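Local coordinates for protein TRAP-type C4-dicarboxylate:H+ symport system substrate-binding component DctP (Shewanella oneidensis, PDB 4MX6) that binds succinate and probably serves as the periplasmic solute-binding component of a TRAP-type C4-dicarboxylate transport system, at residues A[109-114]-A[137-142]; A[115-120]-A[317-322]; A[122-127]-A[241-246]; A[171-176]-A[191-196]. One frame throughout, in Å; residues are numbered along the deposited sequence. Where two conformers were deposited one is given.

Contact 1. Residues A[109-114]-A[137-142]; sequences TKRLQV and QALLNS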
# COMPACT_ATOMS: atom_id res chain seq x y z
N THR A 109 5.50 2.78 -14.57
CA THR A 109 4.76 4.00 -14.90
C THR A 109 5.08 5.06 -13.86
O THR A 109 5.41 4.72 -12.73
CB THR A 109 3.23 3.79 -14.96
OG1 THR A 109 2.58 5.01 -15.33
CG2 THR A 109 2.66 3.34 -13.62
N LYS A 110 4.97 6.33 -14.24
CA LYS A 110 5.07 7.43 -13.28
C LYS A 110 3.68 7.94 -12.87
O LYS A 110 3.55 8.81 -12.02
CB LYS A 110 5.88 8.58 -13.86
CG LYS A 110 7.29 8.20 -14.27
CD LYS A 110 8.14 7.79 -13.08
CE LYS A 110 9.54 7.46 -13.55
NZ LYS A 110 10.54 7.60 -12.47
N ARG A 111 2.64 7.40 -13.49
CA ARG A 111 1.30 7.93 -13.28
C ARG A 111 0.74 7.63 -11.89
O ARG A 111 -0.04 8.43 -11.34
CB ARG A 111 0.36 7.42 -14.36
CG ARG A 111 0.65 8.03 -15.73
CD ARG A 111 -0.14 7.34 -16.85
NE ARG A 111 -1.58 7.43 -16.62
CZ ARG A 111 -2.49 6.76 -17.32
NH1 ARG A 111 -2.11 5.92 -18.27
NH2 ARG A 111 -3.79 6.89 -17.04
N LEU A 112 1.13 6.49 -11.29
CA LEU A 112 0.60 6.09 -9.99
C LEU A 112 1.19 6.90 -8.84
O LEU A 112 0.69 6.81 -7.71
CB LEU A 112 0.76 4.58 -9.77
CG LEU A 112 -0.13 3.75 -10.70
CD1 LEU A 112 0.29 2.29 -10.69
CD2 LEU A 112 -1.58 3.87 -10.30
N GLN A 113 2.22 7.70 -9.13
CA GLN A 113 2.84 8.57 -8.14
C GLN A 113 1.83 9.49 -7.46
O GLN A 113 2.05 9.92 -6.33
CB GLN A 113 3.95 9.41 -8.78
CG GLN A 113 5.17 8.59 -9.11
CD GLN A 113 6.33 9.42 -9.61
OE1 GLN A 113 7.47 9.21 -9.19
NE2 GLN A 113 6.07 10.35 -10.52
N VAL A 114 0.74 9.81 -8.15
CA VAL A 114 -0.30 10.64 -7.56
C VAL A 114 -0.75 10.11 -6.20
O VAL A 114 -1.00 10.89 -5.28
CB VAL A 114 -1.49 10.82 -8.53
CG1 VAL A 114 -2.19 9.50 -8.83
CG2 VAL A 114 -2.47 11.85 -7.97
N GLN A 137 -9.88 4.73 -12.70
CA GLN A 137 -10.10 3.52 -13.48
C GLN A 137 -9.08 3.44 -14.60
O GLN A 137 -8.56 2.36 -14.90
CB GLN A 137 -11.54 3.45 -13.99
CG GLN A 137 -12.54 3.20 -12.88
CD GLN A 137 -12.36 1.83 -12.28
OE1 GLN A 137 -12.66 0.82 -12.93
NE2 GLN A 137 -11.86 1.77 -11.06
N ALA A 138 -8.78 4.57 -15.23
CA ALA A 138 -7.79 4.58 -16.30
C ALA A 138 -6.41 4.14 -15.79
O ALA A 138 -5.66 3.49 -16.50
CB ALA A 138 -7.72 5.95 -16.95
N LEU A 139 -6.09 4.48 -14.54
CA LEU A 139 -4.80 4.12 -13.97
C LEU A 139 -4.61 2.60 -13.87
O LEU A 139 -3.48 2.13 -13.85
CB LEU A 139 -4.61 4.81 -12.61
CG LEU A 139 -4.24 6.29 -12.69
CD1 LEU A 139 -4.40 6.98 -11.38
CD2 LEU A 139 -2.81 6.47 -13.16
N LEU A 140 -5.70 1.84 -13.83
CA LEU A 140 -5.58 0.38 -13.80
C LEU A 140 -4.91 -0.16 -15.07
O LEU A 140 -4.35 -1.26 -15.07
CB LEU A 140 -6.94 -0.30 -13.62
CG LEU A 140 -7.57 -0.13 -12.23
CD1 LEU A 140 -9.03 -0.53 -12.23
CD2 LEU A 140 -6.80 -0.93 -11.20
N ASN A 141 -4.99 0.62 -16.16
CA ASN A 141 -4.42 0.20 -17.44
C ASN A 141 -3.11 0.92 -17.76
O ASN A 141 -2.61 0.80 -18.87
CB ASN A 141 -5.43 0.43 -18.57
CG ASN A 141 -6.68 -0.38 -18.40
OD1 ASN A 141 -6.63 -1.50 -17.88
ND2 ASN A 141 -7.81 0.16 -18.83
N SER A 142 -2.54 1.62 -16.79
CA SER A 142 -1.38 2.47 -17.03
C SER A 142 -0.11 1.70 -17.37
O SER A 142 0.86 2.30 -17.85
CB SER A 142 -1.14 3.38 -15.82
OG SER A 142 -0.86 2.65 -14.64
O HOH W 1 2.65 5.17 -17.98
O HOH W 2 -4.23 4.08 -18.85
O HOH W 3 0.37 4.80 -19.20

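Contact 2. Residues A[115-120]-A[317-322]; sequences FDLPFL and PVWSKF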
# COMPACT_ATOMS: atom_id res chain seq x y z
N PHE A 115 -0.83 8.79 -6.06
CA PHE A 115 -1.32 8.20 -4.83
C PHE A 115 -0.42 8.45 -3.62
O PHE A 115 -0.88 8.33 -2.49
CB PHE A 115 -1.54 6.70 -5.02
CG PHE A 115 -2.79 6.35 -5.76
CD1 PHE A 115 -4.04 6.47 -5.15
CD2 PHE A 115 -2.73 5.86 -7.07
CE1 PHE A 115 -5.18 6.12 -5.83
CE2 PHE A 115 -3.89 5.51 -7.74
CZ PHE A 115 -5.11 5.64 -7.12
N ASP A 116 0.86 8.75 -3.86
CA ASP A 116 1.82 8.96 -2.78
C ASP A 116 1.85 10.39 -2.26
O ASP A 116 2.52 10.67 -1.28
CB ASP A 116 3.23 8.62 -3.27
CG ASP A 116 3.50 7.13 -3.33
OD1 ASP A 116 2.70 6.37 -2.75
OD2 ASP A 116 4.53 6.74 -3.94
N LEU A 117 1.18 11.32 -2.94
CA LEU A 117 1.31 12.73 -2.56
C LEU A 117 0.79 12.97 -1.13
O LEU A 117 -0.31 12.55 -0.78
CB LEU A 117 0.60 13.64 -3.56
CG LEU A 117 1.22 13.67 -4.96
CD1 LEU A 117 0.38 14.53 -5.89
CD2 LEU A 117 2.65 14.18 -4.94
N PRO A 118 1.59 13.66 -0.30
CA PRO A 118 1.19 13.79 1.10
C PRO A 118 -0.02 14.69 1.30
O PRO A 118 -0.09 15.78 0.74
CB PRO A 118 2.44 14.38 1.76
CG PRO A 118 3.23 15.00 0.61
CD PRO A 118 2.96 14.12 -0.55
N PHE A 119 -0.97 14.21 2.09
CA PHE A 119 -2.20 14.91 2.42
C PHE A 119 -3.09 15.20 1.20
O PHE A 119 -3.97 16.06 1.25
CB PHE A 119 -1.91 16.21 3.20
CG PHE A 119 -1.25 15.98 4.54
CD1 PHE A 119 -1.98 15.53 5.62
CD2 PHE A 119 0.10 16.20 4.70
CE1 PHE A 119 -1.36 15.32 6.85
CE2 PHE A 119 0.72 15.99 5.92
CZ PHE A 119 -0.02 15.55 6.99
N LEU A 120 -2.92 14.44 0.13
CA LEU A 120 -3.80 14.59 -1.03
C LEU A 120 -5.24 14.19 -0.71
O LEU A 120 -6.19 14.90 -1.05
CB LEU A 120 -3.26 13.79 -2.21
CG LEU A 120 -4.08 13.85 -3.50
CD1 LEU A 120 -4.27 15.29 -4.00
CD2 LEU A 120 -3.39 12.99 -4.56
N PRO A 317 4.87 21.56 -1.41
CA PRO A 317 5.89 21.60 -2.47
C PRO A 317 6.22 20.24 -3.09
O PRO A 317 6.75 20.20 -4.21
CB PRO A 317 7.10 22.22 -1.77
CG PRO A 317 6.51 23.07 -0.72
CD PRO A 317 5.33 22.25 -0.19
N VAL A 318 5.93 19.14 -2.41
CA VAL A 318 6.13 17.82 -3.00
C VAL A 318 5.19 17.65 -4.19
O VAL A 318 5.56 17.10 -5.22
CB VAL A 318 5.89 16.70 -1.96
CG1 VAL A 318 6.00 15.33 -2.62
CG2 VAL A 318 6.87 16.84 -0.80
N TRP A 319 3.97 18.14 -4.06
CA TRP A 319 3.05 18.09 -5.19
C TRP A 319 3.61 18.90 -6.35
O TRP A 319 3.53 18.48 -7.51
CB TRP A 319 1.68 18.65 -4.82
CG TRP A 319 0.96 18.07 -3.64
CD1 TRP A 319 1.45 17.33 -2.59
CD2 TRP A 319 -0.44 18.26 -3.37
NE1 TRP A 319 0.44 17.06 -1.70
CE2 TRP A 319 -0.72 17.61 -2.16
CE3 TRP A 319 -1.47 18.93 -4.04
CZ2 TRP A 319 -2.00 17.61 -1.60
CZ3 TRP A 319 -2.74 18.91 -3.49
CH2 TRP A 319 -2.99 18.26 -2.28
N SER A 320 4.17 20.07 -6.06
CA SER A 320 4.74 20.92 -7.10
C SER A 320 5.90 20.24 -7.81
O SER A 320 6.06 20.37 -9.03
CB SER A 320 5.16 22.26 -6.51
OG SER A 320 4.03 22.87 -5.94
N LYS A 321 6.72 19.50 -7.07
CA LYS A 321 7.85 18.80 -7.66
C LYS A 321 7.40 17.74 -8.67
O LYS A 321 8.06 17.52 -9.68
CB LYS A 321 8.66 18.14 -6.55
CG LYS A 321 9.87 17.36 -7.02
CD LYS A 321 10.65 16.79 -5.84
CE LYS A 321 11.70 15.80 -6.30
NZ LYS A 321 12.77 16.45 -7.08
N PHE A 322 6.27 17.10 -8.41
CA PHE A 322 5.81 15.99 -9.25
C PHE A 322 4.66 16.34 -10.19
O PHE A 322 4.21 15.49 -10.97
CB PHE A 322 5.45 14.79 -8.37
CG PHE A 322 6.65 14.14 -7.78
CD1 PHE A 322 7.34 13.20 -8.51
CD2 PHE A 322 7.13 14.52 -6.54
CE1 PHE A 322 8.46 12.61 -7.99
CE2 PHE A 322 8.27 13.95 -6.03
CZ PHE A 322 8.94 13.00 -6.75

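Contact 3. Residues A[122-127]-A[241-246]; sequences NDMDAV and HGVLDY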
# COMPACT_ATOMS: atom_id res chain seq x y z
N ASN A 122 -8.14 13.17 2.08
CA ASN A 122 -8.48 13.40 3.48
C ASN A 122 -8.61 12.08 4.24
O ASN A 122 -8.21 11.95 5.41
CB ASN A 122 -9.81 14.14 3.62
CG ASN A 122 -9.74 15.58 3.16
OD1 ASN A 122 -8.65 16.14 3.00
ND2 ASN A 122 -10.90 16.20 2.97
N ASP A 123 -9.18 11.09 3.56
CA ASP A 123 -9.55 9.84 4.19
C ASP A 123 -9.81 8.79 3.12
O ASP A 123 -9.71 9.07 1.92
CB ASP A 123 -10.76 10.03 5.11
CG ASP A 123 -11.95 10.62 4.40
OD1 ASP A 123 -12.14 10.34 3.19
OD2 ASP A 123 -12.71 11.37 5.05
N MET A 124 -10.15 7.58 3.56
CA MET A 124 -10.31 6.45 2.65
C MET A 124 -11.53 6.57 1.75
O MET A 124 -11.57 5.98 0.68
CB MET A 124 -10.35 5.15 3.43
CG MET A 124 -9.05 4.84 4.14
SD MET A 124 -7.69 4.71 2.99
CE MET A 124 -8.12 3.19 2.20
N ASP A 125 -12.54 7.31 2.18
CA ASP A 125 -13.69 7.58 1.33
C ASP A 125 -13.25 8.37 0.08
O ASP A 125 -13.71 8.09 -1.04
CB ASP A 125 -14.78 8.33 2.09
CG ASP A 125 -15.50 7.46 3.12
OD1 ASP A 125 -15.61 6.23 2.91
OD2 ASP A 125 -15.96 8.01 4.14
N ALA A 126 -12.38 9.35 0.27
CA ALA A 126 -11.88 10.15 -0.85
C ALA A 126 -11.01 9.30 -1.77
O ALA A 126 -11.11 9.38 -3.00
CB ALA A 126 -11.12 11.36 -0.34
N VAL A 127 -10.16 8.47 -1.18
CA VAL A 127 -9.33 7.56 -1.96
C VAL A 127 -10.20 6.69 -2.87
O VAL A 127 -9.95 6.56 -4.07
CB VAL A 127 -8.50 6.63 -1.03
CG1 VAL A 127 -7.78 5.59 -1.82
CG2 VAL A 127 -7.52 7.45 -0.21
N HIS A 241 -1.28 10.95 6.94
CA HIS A 241 -0.64 11.89 6.02
C HIS A 241 -0.50 11.38 4.57
O HIS A 241 -0.04 12.11 3.71
CB HIS A 241 0.74 12.28 6.54
CG HIS A 241 1.65 11.11 6.66
ND1 HIS A 241 1.70 10.32 7.79
CD2 HIS A 241 2.49 10.55 5.76
CE1 HIS A 241 2.54 9.33 7.58
NE2 HIS A 241 3.03 9.44 6.35
N GLY A 242 -0.90 10.13 4.32
CA GLY A 242 -0.90 9.59 2.97
C GLY A 242 -1.67 8.29 2.98
O GLY A 242 -2.02 7.79 4.05
N VAL A 243 -1.94 7.73 1.80
CA VAL A 243 -2.64 6.45 1.71
C VAL A 243 -1.67 5.33 1.36
O VAL A 243 -0.77 5.52 0.56
CB VAL A 243 -3.82 6.49 0.70
CG1 VAL A 243 -3.38 6.76 -0.74
CG2 VAL A 243 -4.62 5.19 0.74
N LEU A 244 -1.87 4.18 2.01
CA LEU A 244 -1.26 2.92 1.60
C LEU A 244 -2.38 2.04 1.07
O LEU A 244 -3.19 1.52 1.83
CB LEU A 244 -0.56 2.21 2.76
CG LEU A 244 -0.18 0.71 2.47
CD1 LEU A 244 0.83 0.58 1.36
CD2 LEU A 244 0.34 0.00 3.71
N ASP A 245 -2.44 1.92 -0.26
CA ASP A 245 -3.38 1.04 -0.95
C ASP A 245 -2.60 0.22 -1.97
O ASP A 245 -1.42 0.46 -2.21
CB ASP A 245 -4.48 1.85 -1.67
CG ASP A 245 -5.79 1.93 -0.91
OD1 ASP A 245 -5.80 1.78 0.33
OD2 ASP A 245 -6.82 2.13 -1.60
N TYR A 246 -3.28 -0.76 -2.55
CA TYR A 246 -2.68 -1.70 -3.48
C TYR A 246 -3.35 -1.70 -4.84
O TYR A 246 -4.54 -1.44 -4.94
CB TYR A 246 -2.78 -3.11 -2.92
CG TYR A 246 -2.35 -3.26 -1.49
CD1 TYR A 246 -1.04 -3.02 -1.12
CD2 TYR A 246 -3.25 -3.64 -0.51
CE1 TYR A 246 -0.62 -3.18 0.20
CE2 TYR A 246 -2.85 -3.83 0.80
CZ TYR A 246 -1.54 -3.60 1.15
OH TYR A 246 -1.14 -3.85 2.45

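Contact 4. Residues A[171-176]-A[191-196]; sequences SDAKGL and DAVGAI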
# COMPACT_ATOMS: atom_id res chain seq x y z
N SER A 171 9.10 20.29 12.23
CA SER A 171 10.44 20.49 12.77
C SER A 171 10.92 19.27 13.56
O SER A 171 12.12 19.03 13.66
CB SER A 171 10.50 21.76 13.64
OG SER A 171 9.60 21.68 14.74
N ASP A 172 9.98 18.51 14.12
CA ASP A 172 10.33 17.35 14.95
C ASP A 172 10.96 16.22 14.14
O ASP A 172 11.61 15.36 14.72
CB ASP A 172 9.10 16.81 15.70
CG ASP A 172 8.57 17.77 16.74
OD1 ASP A 172 9.39 18.41 17.43
OD2 ASP A 172 7.33 17.88 16.90
N ALA A 173 10.77 16.22 12.82
CA ALA A 173 11.32 15.17 11.96
C ALA A 173 12.73 15.48 11.44
O ALA A 173 13.37 14.61 10.84
CB ALA A 173 10.40 14.94 10.78
N LYS A 174 13.22 16.70 11.66
CA LYS A 174 14.49 17.10 11.04
C LYS A 174 15.62 16.19 11.50
O LYS A 174 15.79 15.94 12.69
CB LYS A 174 14.83 18.56 11.37
CG LYS A 174 16.07 19.07 10.63
CD LYS A 174 16.15 20.59 10.65
CE LYS A 174 17.33 21.10 9.82
NZ LYS A 174 17.16 20.82 8.36
N GLY A 175 16.39 15.70 10.53
CA GLY A 175 17.57 14.90 10.81
C GLY A 175 17.29 13.43 11.15
O GLY A 175 18.23 12.68 11.38
N LEU A 176 16.03 13.02 11.18
CA LEU A 176 15.71 11.63 11.50
C LEU A 176 15.70 10.79 10.23
O LEU A 176 15.30 11.26 9.16
CB LEU A 176 14.34 11.52 12.18
CG LEU A 176 14.17 12.19 13.54
CD1 LEU A 176 12.78 11.89 14.07
CD2 LEU A 176 15.26 11.78 14.54
N ASP A 191 12.34 14.45 2.54
CA ASP A 191 13.25 15.55 2.21
C ASP A 191 12.63 16.91 2.56
O ASP A 191 13.33 17.83 2.97
CB ASP A 191 13.58 15.59 0.70
CG ASP A 191 14.46 14.45 0.23
OD1 ASP A 191 15.20 13.85 1.03
OD2 ASP A 191 14.41 14.18 -1.00
N ALA A 192 11.32 17.04 2.36
CA ALA A 192 10.63 18.32 2.53
C ALA A 192 10.68 18.85 3.96
O ALA A 192 10.51 20.04 4.19
CB ALA A 192 9.18 18.19 2.08
N VAL A 193 10.92 17.95 4.92
CA VAL A 193 11.03 18.32 6.32
C VAL A 193 12.44 18.08 6.87
O VAL A 193 12.67 18.08 8.08
CB VAL A 193 9.96 17.62 7.20
CG1 VAL A 193 8.55 18.10 6.81
CG2 VAL A 193 10.06 16.10 7.11
N GLY A 194 13.41 17.91 5.98
CA GLY A 194 14.79 17.75 6.39
C GLY A 194 15.07 16.41 7.06
O GLY A 194 16.09 16.25 7.73
N ALA A 195 14.18 15.44 6.88
CA ALA A 195 14.45 14.07 7.30
C ALA A 195 15.24 13.34 6.21
O ALA A 195 15.40 13.84 5.10
CB ALA A 195 13.15 13.34 7.61
N ILE A 196 15.74 12.15 6.54
CA ILE A 196 16.60 11.39 5.64
C ILE A 196 15.88 10.10 5.24
O ILE A 196 15.80 9.16 6.04
CB ILE A 196 17.94 11.03 6.35
CG1 ILE A 196 18.63 12.28 6.92
CG2 ILE A 196 18.85 10.28 5.39
CD1 ILE A 196 19.09 13.27 5.89

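Contact 1. Residues A[109-114]-A[137-142]
The guanidinium of R111 rests one face against S142, whose CB stands 3.6 Å above its plane and off centre. Water 3 lies at the edge, in the plane, accepting from R111 NH1 and donating to S142 O. The same NH1 donates to water 2, which passes a bond on to A138 O, so the end of the arginine is tied to the other segment through solvent. Further back, R111 CB packs on L139 CD2 at 3.5 Å. The chain then bends (chi3 59°), placing NE 3.8 Å from that same L139 CD2. Deeper in, L112 and L139 lie alongside, running opposite ways, with L112 CD2 3.9 Å from L139 CB, and V114 CG1 adds a looser contact with L139 CD1. The contact joins the loop before helix 124-132 to helix 134-139 and the type I turn from L139 to S142; L139 O there accepts from both S142 N and S142 OG, the latter at 2.8 Å. The facing loop has its own motif, an ST turn: T109 OG1, anti to the backbone N, accepts from R111 N at 3.0 Å, and it also bonds to water 1. T109 CG2 lies 3.7 Å from S142 OG. An alanine in place of T109 would probably leave R111 N and water 1 without their hydroxyl partner and open a gap beside S142 OG. F105, M143 and M247 also touch L112, while Y153 of strand 148-158 touches L139.

Contact 2. Residues A[115-120]-A[317-322]
W319 NE1 donates to P118 O at 2.8 Å, with an N-H...O angle of 154°. The acceptor lies almost exactly in the plane of the indole, so the bond approaches the ring edge-on. F119 O sits near that plane too, 3.8 Å from W319 CZ2. One face of the same ring takes two leucines: L117 CB stands 4.1 Å from the centroid of the five-membered ring and L120 CD1 lies over the six-membered ring, both as CH-pi contacts. These residues belong to a type II turn from L117 to L120, with P118 and F119 at its middle positions and F119 at positive phi (62°). The turn thus sets carbonyls at the edge of the indole and aliphatic groups over one face. W319 CG is anti to its carbonyl carbon (chi1 -55°), which starts the side chain on its way from helix 305-326 to the turn. Beside it, P118 CD packs on V318 CG1 at 3.9 Å, and L117 CD2 reaches V318 CG1 and, more loosely, F322 CB. V335 of helix 328-337 also touches W319, and K316 makes a cation-pi contact with it. The single direct polar bond between turn and helix uses the carbonyl of the central peptide of the turn; with apolar groups over the ring, it probably limits the rotation of the indole and gives its N-H a partner within a largely buried interface.

Contact 3. Residues A[122-127]-A[241-246]
V127 meets the strand with both its methyls, its CB directed toward V243. CG1, anti to the backbone N (chi1 173°), comes 3.6 Å from D245 OD2 and also touches V243 CG2. CG2 meets V243 tip to tip, 3.8 Å from V243 CG2, and lies near V243 CB as well. An alanine at V127 would probably leave a gap over V243 CG2 and beside D245 OD2, where the two methyls now pack. M124, one turn earlier in the helix, crosses V243 with SD 3.8 Å from V243 CG2 in the conformer described; the placement of its CE near D245 OD1 is less certain, since a second conformer exists. The carboxylate of D245 is buried beside these apolar groups, but its oxygens have partners elsewhere: OD2 accepts from Q131 NE2 and OD1 from the backbone N of N156. Those donors would probably offset the nearby L244 O, a second acceptor 3.0 Å from D245 OD1. Y246, next along the strand, hydrogen-bonds to succinate through OH. The helix starts at D123, the N-cap, whose OD1 accepts from A126 N at 3.1 Å, nearly along its C-O axis. The contact packs the first turn of helix 124-132 on V243 and D245 of strand 243-251, which pairs antiparallel with strand 148-158, where H155 and M158 also touch M124.

Contact 4. Residues A[171-176]-A[191-196]
The backbones of A173-L176 and V193-I196 run side by side in parallel, K174 CA 4.7 Å from G194 CA, joined by two bonds, one from each side: G175 N donates to G194 O at 2.9 Å and I196 N to L176 O at 2.8 Å. Side chains add small apolar contacts. A195 CB lies against two carbonyl oxygens, 3.4 Å from L176 O and 3.5 Å from A173 O. A173 CB meets V193 CG2 at 3.9 Å, and V193 continues inward to W311, V314 and M315 of helix 305-326. K174 contributes the first part of its chain, with CG, anti to the backbone N (chi1 -174°), 4.0 Å from G194 O. Of the two bonds, that of G175 N is nearly straight at the hydrogen though the donor stands well above the carbonyl plane, and that of I196 N has an N-H...O angle of 170°. Both segments are turns here: type II from A173 to L176, with G175 at positive phi, and type I from D191 to G194. G194, also at positive phi (72°), is the C-prime residue of a Schellman motif that ends helix 184-191. The pairing opens a beta-alpha-beta crossover: strand 177-180, helix 184-191 and strand 196-199 follow in order, and I196 carries the ladder on by a backbone bond with F178. Because both direct bonds join peptide groups, the alignment of the two strand entrances rests on main-chain geometry, and the side-chain contacts across it, mostly of methyls and methylenes, add packing but no charge pair.

Contacts 2 and 3 are buried, contacts 1 and 4 only partly so, and contact 4 lies farthest from the centre of the chain. Contacts 1 and 2 share the same long loop before helix 124-132, and touch where V114 meets L120 and Q113 meets F322. Contact 3 takes over at the helix that follows; F119 N and H241 O, probably hydrogen-bonded, join it to contact 2. Helix 305-326 links contact 2 with contact 4 through V318 and A192. Chemistry follows place: waters bridge the arginine of contact 1, an indole N-H meets a carbonyl in contact 2, apolar side chains pack against a carboxylate hydrogen-bonded elsewhere in contact 3, and main-chain hydrogen bonds dominate contact 4.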